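Local coordinates for protein DMSP lyase (Ruegeria pomeroyi, PDB 5CU1) that belongs to a lyase family of the cupin clan and binds an iron(III) ion within its beta-barrel fold, at residues Phe26-His30 with Leu42-Leu46; His141-Glu145 with Ser176-His180; Leu36-Val40 with Leu192-Arg196. One frame throughout, in Å; residues are numbered along the deposited sequence.

Contact 1: residues Phe26-His30 with Leu42-Leu46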
# COMPACT_ATOMS: atom_id res chain seq x y z
N PHE A 26 2.80 3.62 12.52
CA PHE A 26 2.00 2.49 12.26
C PHE A 26 1.24 1.89 13.47
O PHE A 26 0.12 1.77 13.36
CB PHE A 26 2.60 1.50 11.26
CG PHE A 26 1.79 0.32 11.06
CD1 PHE A 26 0.67 0.40 10.40
CD2 PHE A 26 2.09 -0.85 11.67
CE1 PHE A 26 -0.17 -0.63 10.36
CE2 PHE A 26 1.24 -1.90 11.58
CZ PHE A 26 0.12 -1.79 10.90
N GLN A 27 1.97 1.59 14.52
CA GLN A 27 1.58 0.98 15.76
C GLN A 27 0.51 1.76 16.49
O GLN A 27 -0.39 1.23 17.02
CB GLN A 27 2.83 0.71 16.59
CG GLN A 27 3.56 -0.48 16.16
CD GLN A 27 4.87 -0.63 16.74
OE1 GLN A 27 5.48 0.29 16.97
NE2 GLN A 27 5.30 -1.84 17.00
N ALA A 28 0.71 3.06 16.50
CA ALA A 28 -0.23 4.03 17.01
C ALA A 28 -1.36 4.24 16.24
O ALA A 28 -2.24 4.37 16.78
CB ALA A 28 0.42 5.33 17.34
N LEU A 29 -1.44 4.08 14.97
CA LEU A 29 -2.70 4.20 14.22
C LEU A 29 -3.53 3.07 14.14
O LEU A 29 -4.60 3.18 14.03
CB LEU A 29 -2.30 4.53 12.81
CG LEU A 29 -3.25 4.50 11.69
CD1 LEU A 29 -4.07 5.67 11.79
CD2 LEU A 29 -2.54 4.43 10.53
N HIS A 30 -2.93 1.99 14.29
CA HIS A 30 -3.46 0.75 14.38
C HIS A 30 -4.31 0.68 15.58
O HIS A 30 -5.41 0.40 15.46
CB HIS A 30 -2.45 -0.23 14.51
CG HIS A 30 -2.94 -1.62 14.54
ND1 HIS A 30 -3.27 -2.27 15.66
CD2 HIS A 30 -3.13 -2.49 13.57
CE1 HIS A 30 -3.58 -3.48 15.38
NE2 HIS A 30 -3.50 -3.64 14.12
N LEU A 42 -1.60 -6.54 16.44
CA LEU A 42 -0.24 -6.12 16.35
C LEU A 42 0.49 -6.93 17.32
O LEU A 42 0.03 -7.10 18.44
CB LEU A 42 -0.06 -4.68 16.60
CG LEU A 42 0.34 -3.90 15.41
CD1 LEU A 42 -0.43 -4.30 14.17
CD2 LEU A 42 0.48 -2.44 15.56
N PRO A 43 1.61 -7.60 16.79
CA PRO A 43 2.21 -8.56 17.71
C PRO A 43 3.10 -7.99 18.60
O PRO A 43 3.30 -8.65 19.55
CB PRO A 43 3.04 -9.49 16.85
CG PRO A 43 2.95 -9.05 15.50
CD PRO A 43 2.32 -7.78 15.44
N ASP A 44 3.64 -6.86 18.29
CA ASP A 44 4.39 -5.96 19.14
C ASP A 44 6.06 -6.02 19.47
O ASP A 44 6.66 -5.32 20.29
CB ASP A 44 3.47 -5.39 20.23
CG ASP A 44 3.54 -3.81 20.32
OD1 ASP A 44 2.58 -3.12 19.94
OD2 ASP A 44 4.59 -3.32 20.75
N SER A 45 6.75 -6.66 18.56
CA SER A 45 7.21 -7.96 18.56
C SER A 45 7.51 -8.32 17.19
O SER A 45 7.16 -9.34 16.77
CB SER A 45 6.27 -8.89 19.30
OG SER A 45 6.01 -8.29 20.49
N LEU A 46 8.29 -7.49 16.54
CA LEU A 46 8.68 -7.78 15.17
C LEU A 46 10.24 -7.89 14.98
O LEU A 46 10.93 -7.04 15.30
CB LEU A 46 8.09 -6.70 14.34
CG LEU A 46 6.64 -6.51 14.51
CD1 LEU A 46 6.61 -5.07 14.52
CD2 LEU A 46 5.86 -6.89 13.34
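The side chain of L42 overlaps the imidazole of H30, its CD1 lying over one face of the ring in a CH-pi contact, 3.3 Å from the ring centroid and 19° off the normal; the nearest ring atom is H30 NE2, 3.1 Å from L42 CD1. One helical turn back, F26 meets the same methyl, with F26 CE2 3.9 Å from L42 CD1. F26 and H30 are four residues apart, a spacing also spanned by the helical hydrogen bond from H30 N to F26 O (3.2 Å). The other methyl, L42 CD2, lies against Q27, 3.6 Å from Q27 CA and 3.7 Å from Q27 CG. The two segments join helix 17-32, an N-terminal element lying outside the cupin barrel, to the loop that follows helix 34-39 and leads into strand 47-48; the helices and the loop thus fold back on one another within about twenty residues. H30 NE2 also makes a weak hydrogen bond to the backbone oxygen of V40, two residues before L42, and F26 also touches L192 and L194 of strand 189-196. Outward from L42 the packing thins. The amide of Q27 reaches along the loop, but Q27 NE2 stays 4.1 Å from D44 OD2 and 4.3 Å from L46 CD1, and the D44 side chain is poorly ordered. No hydrogen bond crosses between 26-30 and 42-46.

Contact 2: residues His141-Glu145 with Ser176-His180. With FE (Fe (III) ion), chain B.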
# COMPACT_ATOMS: atom_id res chain seq x y z
N HIS A 141 -4.87 -11.78 -5.15
CA HIS A 141 -4.07 -12.51 -4.25
C HIS A 141 -4.76 -13.25 -3.12
O HIS A 141 -5.71 -12.88 -2.65
CB HIS A 141 -3.03 -11.69 -3.63
CG HIS A 141 -3.49 -10.36 -3.16
ND1 HIS A 141 -4.29 -10.16 -2.09
CD2 HIS A 141 -3.30 -9.16 -3.69
CE1 HIS A 141 -4.48 -8.91 -1.91
NE2 HIS A 141 -3.95 -8.28 -2.90
N PRO A 142 -4.20 -14.32 -2.68
CA PRO A 142 -4.55 -15.10 -1.48
C PRO A 142 -4.67 -14.50 -0.10
O PRO A 142 -5.61 -14.83 0.39
CB PRO A 142 -3.51 -16.19 -1.53
CG PRO A 142 -3.18 -16.25 -2.86
CD PRO A 142 -3.21 -15.00 -3.44
N ALA A 143 -3.86 -13.53 0.32
CA ALA A 143 -4.09 -12.77 1.38
C ALA A 143 -5.43 -12.06 1.33
O ALA A 143 -5.74 -11.47 0.47
CB ALA A 143 -2.98 -11.77 1.61
N GLU A 144 -6.05 -12.07 2.44
CA GLU A 144 -6.94 -11.09 2.86
C GLU A 144 -6.35 -9.76 3.13
O GLU A 144 -5.34 -9.65 3.63
CB GLU A 144 -7.75 -11.56 4.00
CG GLU A 144 -8.45 -12.84 3.81
CD GLU A 144 -9.42 -13.22 4.92
OE1 GLU A 144 -9.11 -13.38 5.97
OE2 GLU A 144 -10.52 -13.44 4.71
N GLU A 145 -7.09 -8.81 2.70
CA GLU A 145 -6.70 -7.45 2.62
C GLU A 145 -7.58 -6.31 3.14
O GLU A 145 -8.59 -6.30 2.97
CB GLU A 145 -6.09 -7.16 1.24
CG GLU A 145 -5.80 -5.82 0.83
CD GLU A 145 -5.41 -5.68 -0.57
OE1 GLU A 145 -6.10 -5.71 -1.42
OE2 GLU A 145 -4.35 -5.61 -0.83
N SER A 176 -10.27 -13.08 -0.01
CA SER A 176 -9.26 -13.81 -0.67
C SER A 176 -9.53 -14.03 -2.07
O SER A 176 -10.58 -14.40 -2.34
CB SER A 176 -9.21 -15.12 -0.14
OG SER A 176 -8.35 -15.12 0.81
N GLY A 177 -8.58 -13.79 -2.96
CA GLY A 177 -8.69 -13.93 -4.35
C GLY A 177 -9.60 -13.03 -5.10
O GLY A 177 -9.78 -13.19 -6.17
N HIS A 178 -10.13 -12.08 -4.47
CA HIS A 178 -11.17 -11.26 -4.95
C HIS A 178 -10.60 -10.17 -5.76
O HIS A 178 -9.79 -9.52 -5.36
CB HIS A 178 -12.01 -10.82 -3.84
CG HIS A 178 -13.37 -10.50 -4.21
ND1 HIS A 178 -14.43 -11.20 -3.70
CD2 HIS A 178 -13.89 -9.58 -5.03
CE1 HIS A 178 -15.53 -10.65 -4.15
NE2 HIS A 178 -15.22 -9.72 -4.99
N PRO A 179 -11.01 -10.21 -7.08
CA PRO A 179 -10.48 -9.13 -7.92
C PRO A 179 -10.77 -7.62 -7.54
O PRO A 179 -11.79 -7.34 -7.30
CB PRO A 179 -11.01 -9.45 -9.26
CG PRO A 179 -11.09 -10.82 -9.30
CD PRO A 179 -11.71 -11.15 -8.07
N HIS A 180 -9.77 -6.82 -7.37
CA HIS A 180 -9.99 -5.41 -7.06
C HIS A 180 -9.11 -4.48 -7.92
O HIS A 180 -8.04 -4.87 -8.39
CB HIS A 180 -9.74 -5.16 -5.57
CG HIS A 180 -8.48 -5.79 -5.06
ND1 HIS A 180 -8.34 -7.15 -4.86
CD2 HIS A 180 -7.30 -5.23 -4.67
CE1 HIS A 180 -7.14 -7.40 -4.37
NE2 HIS A 180 -6.48 -6.26 -4.25
FE FE B . -4.56 -5.96 -3.18
O HOH W 1 -7.44 -10.37 -3.91
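Metal coordination dominates this contact. The iron(III) ion is bound by H141 NE2 at 2.4 Å, by both carboxylate oxygens of E145 (OE1 and OE2 each 2.4 Å from FE) and by H180 NE2 at 2.2 Å, so each segment supplies part of one site. The close approach of E145 OE1 to H180 NE2, 2.9 Å, reflects shared ligation, not a hydrogen bond. H141 and E145 fit the HxH(x)3E pattern of the first cupin motif when read from H139, while G177 and H180 belong to the GxxH part of the second.

Hydrogen bonds fix the ligands and the loops bearing them. H141 ND1 donates to A143 O (3.2 Å) and H180 ND1 to H178 O (2.8 Å), which turns the NE2 atom of each ring to the metal. Across the segments, G177 N donates to H141 O (3.0 Å) and S176 OG to P142 O (2.8 Å); G177 has a positive phi (67°), a conformation that favours glycine. Water 1 bridges H141 N (3.2 Å) and H178 O (2.9 Å).

Between the rings, the edge of H180 points toward the face of H141 in an offset edge-to-face pair, centroids 5.1 Å apart and planes at 77°.

Segment 141-145 runs from the turn after strand 135-140 into strand 144-150. Segment 176-180 leads from strand 171-174 to strand 180-183, so both segments cross from one sheet of the barrel to the other. From neighbouring strands H174 and W195 hydrogen-bond to the E145 carboxylate, and R196 forms a salt bridge with E144.

Contact 3: residues Leu36-Val40 with Leu192-Arg196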
# COMPACT_ATOMS: atom_id res chain seq x y z
N LEU A 36 -8.44 -1.32 11.48
CA LEU A 36 -7.14 -1.88 11.53
C LEU A 36 -6.90 -2.92 12.60
O LEU A 36 -6.51 -3.94 12.36
CB LEU A 36 -6.14 -0.82 11.46
CG LEU A 36 -6.21 0.30 10.49
CD1 LEU A 36 -5.05 1.11 10.64
CD2 LEU A 36 -6.29 -0.01 9.07
N ALA A 37 -7.22 -2.54 13.78
CA ALA A 37 -7.17 -3.29 14.99
C ALA A 37 -8.10 -4.45 15.02
O ALA A 37 -7.75 -5.40 15.45
CB ALA A 37 -7.32 -2.38 16.21
N GLY A 38 -9.27 -4.32 14.45
CA GLY A 38 -10.08 -5.41 14.05
C GLY A 38 -9.66 -6.42 13.06
O GLY A 38 -10.06 -7.45 13.14
N PHE A 39 -8.82 -6.06 12.13
CA PHE A 39 -8.27 -6.94 11.12
C PHE A 39 -7.21 -7.88 11.53
O PHE A 39 -7.19 -8.83 11.23
CB PHE A 39 -7.88 -6.12 9.89
CG PHE A 39 -7.23 -6.83 8.76
CD1 PHE A 39 -7.96 -7.24 7.70
CD2 PHE A 39 -5.94 -6.95 8.74
CE1 PHE A 39 -7.37 -7.77 6.61
CE2 PHE A 39 -5.33 -7.54 7.70
CZ PHE A 39 -6.07 -7.90 6.63
N VAL A 40 -6.40 -7.43 12.36
CA VAL A 40 -5.19 -7.98 12.83
C VAL A 40 -4.69 -7.30 14.17
O VAL A 40 -4.71 -6.24 14.37
CB VAL A 40 -4.15 -8.15 11.69
CG1 VAL A 40 -3.47 -6.94 11.18
CG2 VAL A 40 -3.29 -9.27 11.99
N LEU A 192 -2.43 2.78 3.52
CA LEU A 192 -1.86 1.67 4.24
C LEU A 192 -2.61 0.44 3.80
O LEU A 192 -3.84 0.47 3.71
CB LEU A 192 -1.99 1.86 5.75
CG LEU A 192 -1.70 0.64 6.62
CD1 LEU A 192 -0.20 0.33 6.63
CD2 LEU A 192 -2.25 0.82 8.04
N VAL A 193 -1.87 -0.63 3.50
CA VAL A 193 -2.44 -1.91 3.10
C VAL A 193 -1.96 -3.02 4.03
O VAL A 193 -0.77 -3.24 4.12
CB VAL A 193 -2.05 -2.26 1.67
CG1 VAL A 193 -2.86 -3.47 1.18
CG2 VAL A 193 -2.24 -1.07 0.77
N LEU A 194 -2.89 -3.69 4.71
CA LEU A 194 -2.57 -4.81 5.60
C LEU A 194 -2.95 -6.14 4.98
O LEU A 194 -3.99 -6.24 4.34
CB LEU A 194 -3.27 -4.67 6.95
CG LEU A 194 -2.92 -3.40 7.72
CD1 LEU A 194 -3.60 -3.37 9.06
CD2 LEU A 194 -1.41 -3.27 7.89
N TRP A 195 -2.09 -7.15 5.16
CA TRP A 195 -2.33 -8.52 4.71
C TRP A 195 -2.37 -9.48 5.89
O TRP A 195 -1.66 -9.30 6.88
CB TRP A 195 -1.24 -9.00 3.75
CG TRP A 195 -1.39 -8.53 2.37
CD1 TRP A 195 -2.08 -7.45 1.95
CD2 TRP A 195 -0.81 -9.12 1.20
NE1 TRP A 195 -1.98 -7.32 0.59
CE2 TRP A 195 -1.20 -8.33 0.11
CE3 TRP A 195 0.00 -10.23 0.97
CZ2 TRP A 195 -0.83 -8.64 -1.20
CZ3 TRP A 195 0.38 -10.52 -0.32
CH2 TRP A 195 -0.04 -9.73 -1.39
N ARG A 196 -3.19 -10.51 5.75
CA ARG A 196 -3.24 -11.55 6.75
C ARG A 196 -3.51 -12.83 5.99
O ARG A 196 -4.09 -12.80 4.91
CB ARG A 196 -4.31 -11.26 7.80
CG ARG A 196 -5.74 -11.32 7.29
CD ARG A 196 -6.75 -10.85 8.33
NE ARG A 196 -8.10 -11.31 8.00
CZ ARG A 196 -9.17 -11.14 8.76
NH1 ARG A 196 -9.11 -10.49 9.92
NH2 ARG A 196 -10.33 -11.63 8.36
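F39, with chi1 in the t well, reaches onto strand 189-196, where R196 covers one face of its ring. R196 leaves the strand with chi1 p and then runs extended, chi2 to chi4 all near 180°. This lays R196 CD 3.5 Å from the F39 ring centroid, a CH-pi contact, and sets the guanidinium nearly parallel to the ring, planes at 18°. The cation-pi geometry is off-centre, with R196 CZ 4.7 Å from the centroid. F39 CE2 also packs on L194 CB (3.6 Å).

Strand alternation turns L192, L194 and R196 to the helix and V193 and W195 away, toward the barrel interior with its iron. L36 and L194, both m,t, bring their methyls together, L36 CD2 4.3 Å from L194 CD1, while L36 CD1 is 3.8 Å from L192 CD2. V40 CG1 approaches L194 CD1 at 4.2 Å.

The guanidinium of R196 sets its flat face on F39 while its nitrogens find polar partners: NH1 donates to F39 O (2.9 Å), the sole hydrogen bond between the segments, and NE joins the salt bridge to E144. The arginine can thus close an otherwise apolar interface at its rim.

Contact 1 packs helix 17-32 on the 42-46 loop, and contact 3 sets helix 34-39 on the barrel; their centres are 10 Å apart, and they meet where F26 CE1 lies 3.4 Å from L192 CD2 and H30 NE2 is 2.9 Å from V40 O. Contact 2, nested along the chain inside the loop closed by contact 3, holds the iron. Strands 144-150 and 189-196 are sheet neighbours, so contacts 2 and 3 meet directly: E144 OE1 to R196 NE is a 3.1 Å salt bridge, and E145 OE2 is 3.2 Å from W195 NE1. W195 NE1 is itself 4.8 Å from FE. Contact 1 stays remote, about 12 Å from contact 2 between nearest atoms.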